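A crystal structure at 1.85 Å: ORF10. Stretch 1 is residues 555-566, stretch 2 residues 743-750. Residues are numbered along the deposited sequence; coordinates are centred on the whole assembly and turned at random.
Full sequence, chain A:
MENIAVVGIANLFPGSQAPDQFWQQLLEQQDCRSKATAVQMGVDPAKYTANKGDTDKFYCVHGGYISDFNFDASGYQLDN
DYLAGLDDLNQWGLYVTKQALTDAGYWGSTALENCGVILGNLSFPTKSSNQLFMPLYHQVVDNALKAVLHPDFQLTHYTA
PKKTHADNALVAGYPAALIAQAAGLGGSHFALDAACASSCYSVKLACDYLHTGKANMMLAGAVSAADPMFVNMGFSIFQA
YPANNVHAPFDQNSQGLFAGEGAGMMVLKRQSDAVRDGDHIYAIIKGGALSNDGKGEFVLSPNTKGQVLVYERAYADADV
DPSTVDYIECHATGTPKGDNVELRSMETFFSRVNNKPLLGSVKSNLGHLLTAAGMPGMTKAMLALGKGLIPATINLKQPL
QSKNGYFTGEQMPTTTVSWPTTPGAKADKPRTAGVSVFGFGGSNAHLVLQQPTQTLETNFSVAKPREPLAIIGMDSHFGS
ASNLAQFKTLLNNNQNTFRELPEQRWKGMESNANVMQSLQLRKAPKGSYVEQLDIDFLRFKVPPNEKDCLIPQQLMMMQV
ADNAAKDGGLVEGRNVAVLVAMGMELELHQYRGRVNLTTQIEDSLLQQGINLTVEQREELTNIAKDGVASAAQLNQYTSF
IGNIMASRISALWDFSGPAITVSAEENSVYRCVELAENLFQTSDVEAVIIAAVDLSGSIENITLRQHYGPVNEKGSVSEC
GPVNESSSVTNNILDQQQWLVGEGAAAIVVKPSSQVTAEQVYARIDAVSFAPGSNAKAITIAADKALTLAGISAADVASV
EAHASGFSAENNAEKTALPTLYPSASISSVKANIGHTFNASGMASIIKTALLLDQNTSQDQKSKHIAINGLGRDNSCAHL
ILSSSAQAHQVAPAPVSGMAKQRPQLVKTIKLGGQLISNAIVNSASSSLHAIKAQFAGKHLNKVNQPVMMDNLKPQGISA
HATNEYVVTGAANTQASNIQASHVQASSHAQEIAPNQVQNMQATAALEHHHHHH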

# COMPACT_ATOMS: atom_id res chain seq x y z
N LEU A 555 7.82 -13.24 2.52
CA LEU A 555 9.05 -14.01 2.78
C LEU A 555 10.18 -13.59 1.85
O LEU A 555 11.33 -13.46 2.28
N MET A 556 9.86 -13.39 0.57
CA MET A 556 10.89 -12.96 -0.39
C MET A 556 11.48 -11.62 -0.01
O MET A 556 12.70 -11.44 -0.08
N MET A 557 10.63 -10.65 0.37
CA MET A 557 11.11 -9.33 0.75
C MET A 557 11.98 -9.42 2.01
O MET A 557 13.02 -8.76 2.12
N MET A 558 11.57 -10.24 2.96
CA MET A 558 12.29 -10.31 4.23
C MET A 558 13.69 -10.87 4.02
O MET A 558 14.66 -10.39 4.62
N GLN A 559 13.81 -11.90 3.18
CA GLN A 559 15.11 -12.52 2.94
C GLN A 559 16.08 -11.55 2.26
O GLN A 559 17.24 -11.44 2.68
N VAL A 560 15.65 -10.85 1.20
CA VAL A 560 16.59 -9.98 0.51
C VAL A 560 16.94 -8.77 1.38
O VAL A 560 18.09 -8.30 1.37
N ALA A 561 15.97 -8.25 2.14
CA ALA A 561 16.25 -7.10 3.00
C ALA A 561 17.24 -7.47 4.10
O ALA A 561 18.18 -6.71 4.39
N ASP A 562 17.04 -8.63 4.71
CA ASP A 562 17.97 -9.13 5.73
C ASP A 562 19.38 -9.26 5.17
O ASP A 562 20.35 -8.84 5.81
N ASN A 563 19.50 -9.85 3.98
CA ASN A 563 20.82 -10.04 3.37
C ASN A 563 21.46 -8.70 3.01
O ASN A 563 22.67 -8.51 3.25
N ALA A 564 20.68 -7.76 2.47
CA ALA A 564 21.23 -6.45 2.16
C ALA A 564 21.70 -5.73 3.43
O ALA A 564 22.74 -5.05 3.43
N ALA A 565 20.95 -5.87 4.53
CA ALA A 565 21.32 -5.22 5.79
C ALA A 565 22.64 -5.77 6.31
O ALA A 565 23.50 -5.01 6.78
N LYS A 566 22.83 -7.09 6.21
CA LYS A 566 24.11 -7.69 6.60
C LYS A 566 25.24 -7.22 5.69
O LYS A 566 26.33 -6.87 6.17
N GLU A 743 9.77 -12.02 -12.32
CA GLU A 743 9.34 -11.70 -10.96
C GLU A 743 10.51 -11.83 -9.99
O GLU A 743 11.55 -12.41 -10.33
N GLY A 744 10.32 -11.30 -8.79
CA GLY A 744 11.33 -11.45 -7.76
C GLY A 744 11.31 -10.30 -6.77
O GLY A 744 10.30 -9.61 -6.61
N ALA A 745 12.43 -10.14 -6.08
CA ALA A 745 12.55 -9.22 -4.96
C ALA A 745 14.01 -8.82 -4.86
O ALA A 745 14.90 -9.58 -5.25
N ALA A 746 14.26 -7.61 -4.35
CA ALA A 746 15.64 -7.19 -4.17
C ALA A 746 15.66 -6.05 -3.17
O ALA A 746 14.62 -5.45 -2.86
N ALA A 747 16.86 -5.76 -2.64
CA ALA A 747 16.96 -4.73 -1.62
C ALA A 747 18.33 -4.08 -1.68
O ALA A 747 19.30 -4.69 -2.13
N ILE A 748 18.37 -2.80 -1.26
CA ILE A 748 19.62 -2.06 -1.14
C ILE A 748 19.60 -1.31 0.18
O ILE A 748 18.54 -1.05 0.76
N VAL A 749 20.79 -1.00 0.67
CA VAL A 749 20.97 -0.16 1.84
C VAL A 749 21.66 1.10 1.36
O VAL A 749 22.66 1.02 0.64
N VAL A 750 21.12 2.26 1.73
CA VAL A 750 21.70 3.54 1.34
C VAL A 750 22.00 4.36 2.59
O VAL A 750 21.29 4.31 3.60

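Alanine does most of the work in this helix-on-strand contact, and the two backbones lie unusually near each other: the axes approach to 6.8 Å, and the CA atoms of A561 and A747 lie 5.2 Å apart. The general principle is that small side chains let a helix settle onto a strand, with methyl groups reaching past the opposing side chains to the backbone itself. Here the two elements run in nearly the same direction, at 28°.

Strand alternation supplies one half of the interface. A745, A747 and V749 point toward the helix, whereas A746 and I748 point away. From the helix, M556, V560 and A564, spaced four residues apart, point toward the strand and interleave with that row. M556 (chi1 m, chi2 near -91°, chi3 m) sets its CB 3.9 Å from A745 CB, while its terminal CE reaches G744 CA at 3.8 Å. The backbone angles of G744 by themselves call for glycine.

V560, in the m rotamer, spans two strand alanines: CG2 lies 4.1 Å from A745 CB and 4.0 Å from A747 CB, and CG1 comes within 3.8 Å of A745 O. A747 in turn nestles against the helix backbone, its CB 3.7 Å from both V560 O and A561 CA. One turn further on, A564 CB packs 3.9 Å from A747 CB and 4.1 Å from V749 CG2. V749 (chi1 t) carries CG2 to within 3.3 Å of A564 O, the tightest approach in the contact.

No hydrogen bond or salt bridge crosses the interface, so it rests on apolar packing. The polar groups lie off the interface: K566 NZ forms a salt bridge with D562 OD2 at 3.2 Å within the helix, both residues pointing away from the strand, and the side chains of Q559, D562, N563 and E743 find hydrogen-bonding partners elsewhere in the structure.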

# COMPACT_ATOMS: atom_id res chain seq x y z
CB LEU A 555 8.77 -15.50 2.63
CG LEU A 555 7.80 -16.04 3.68
CD1 LEU A 555 7.31 -17.42 3.30
CD2 LEU A 555 8.48 -16.06 5.03
CB MET A 556 10.31 -12.88 -1.80
CG MET A 556 9.95 -14.21 -2.39
SD MET A 556 11.34 -14.90 -3.31
CE MET A 556 11.43 -13.77 -4.70
CB MET A 557 9.93 -8.38 1.00
CG MET A 557 10.33 -7.06 1.70
SD MET A 557 10.19 -7.15 3.52
CE MET A 557 11.25 -5.78 4.01
CB MET A 558 11.51 -11.17 5.22
CG MET A 558 10.28 -10.47 5.78
SD MET A 558 9.07 -11.71 6.27
CE MET A 558 9.81 -12.21 7.81
CB GLN A 559 14.96 -13.79 2.11
CG GLN A 559 16.22 -14.57 1.94
CD GLN A 559 15.94 -16.02 1.60
OE1 GLN A 559 15.52 -16.33 0.49
NE2 GLN A 559 16.16 -16.91 2.56
CB VAL A 560 16.09 -9.54 -0.88
CG1 VAL A 560 15.95 -10.75 -1.82
CG2 VAL A 560 14.76 -8.72 -0.82
CB ALA A 561 14.96 -6.57 3.65
CB ASP A 562 17.47 -10.48 6.26
CG ASP A 562 18.23 -10.95 7.51
OD1 ASP A 562 18.38 -10.16 8.46
OD2 ASP A 562 18.64 -12.12 7.52
CB ASN A 563 20.70 -10.93 2.13
CG ASN A 563 20.44 -12.38 2.48
OD1 ASN A 563 20.71 -12.81 3.60
ND2 ASN A 563 19.91 -13.14 1.54
CB ALA A 564 20.19 -5.61 1.40
CB ALA A 565 20.22 -5.41 6.83
CB LYS A 566 24.00 -9.21 6.57
CG LYS A 566 23.21 -9.79 7.74
CD LYS A 566 22.80 -11.25 7.47
CE LYS A 566 22.00 -11.82 8.63
NZ LYS A 566 21.54 -13.19 8.29
CB GLU A 743 8.17 -12.59 -10.51
CG GLU A 743 8.52 -14.08 -10.40
CD GLU A 743 7.29 -14.94 -10.08
OE1 GLU A 743 6.23 -14.37 -9.73
OE2 GLU A 743 7.36 -16.20 -10.18
CB ALA A 745 12.05 -9.85 -3.64
CB ALA A 746 16.28 -6.78 -5.52
CB ALA A 747 16.70 -5.28 -0.20
CB ILE A 748 19.85 -1.06 -2.31
CG1 ILE A 748 18.76 0.01 -2.36
CG2 ILE A 748 20.02 -1.79 -3.63
CD1 ILE A 748 19.05 1.11 -3.43
CB VAL A 749 21.82 -0.85 2.93
CG1 VAL A 749 22.10 0.13 4.07
CG2 VAL A 749 21.17 -2.14 3.43
CB VAL A 750 20.80 4.33 0.35
CG1 VAL A 750 20.69 3.59 -0.99
CG2 VAL A 750 19.40 4.62 0.96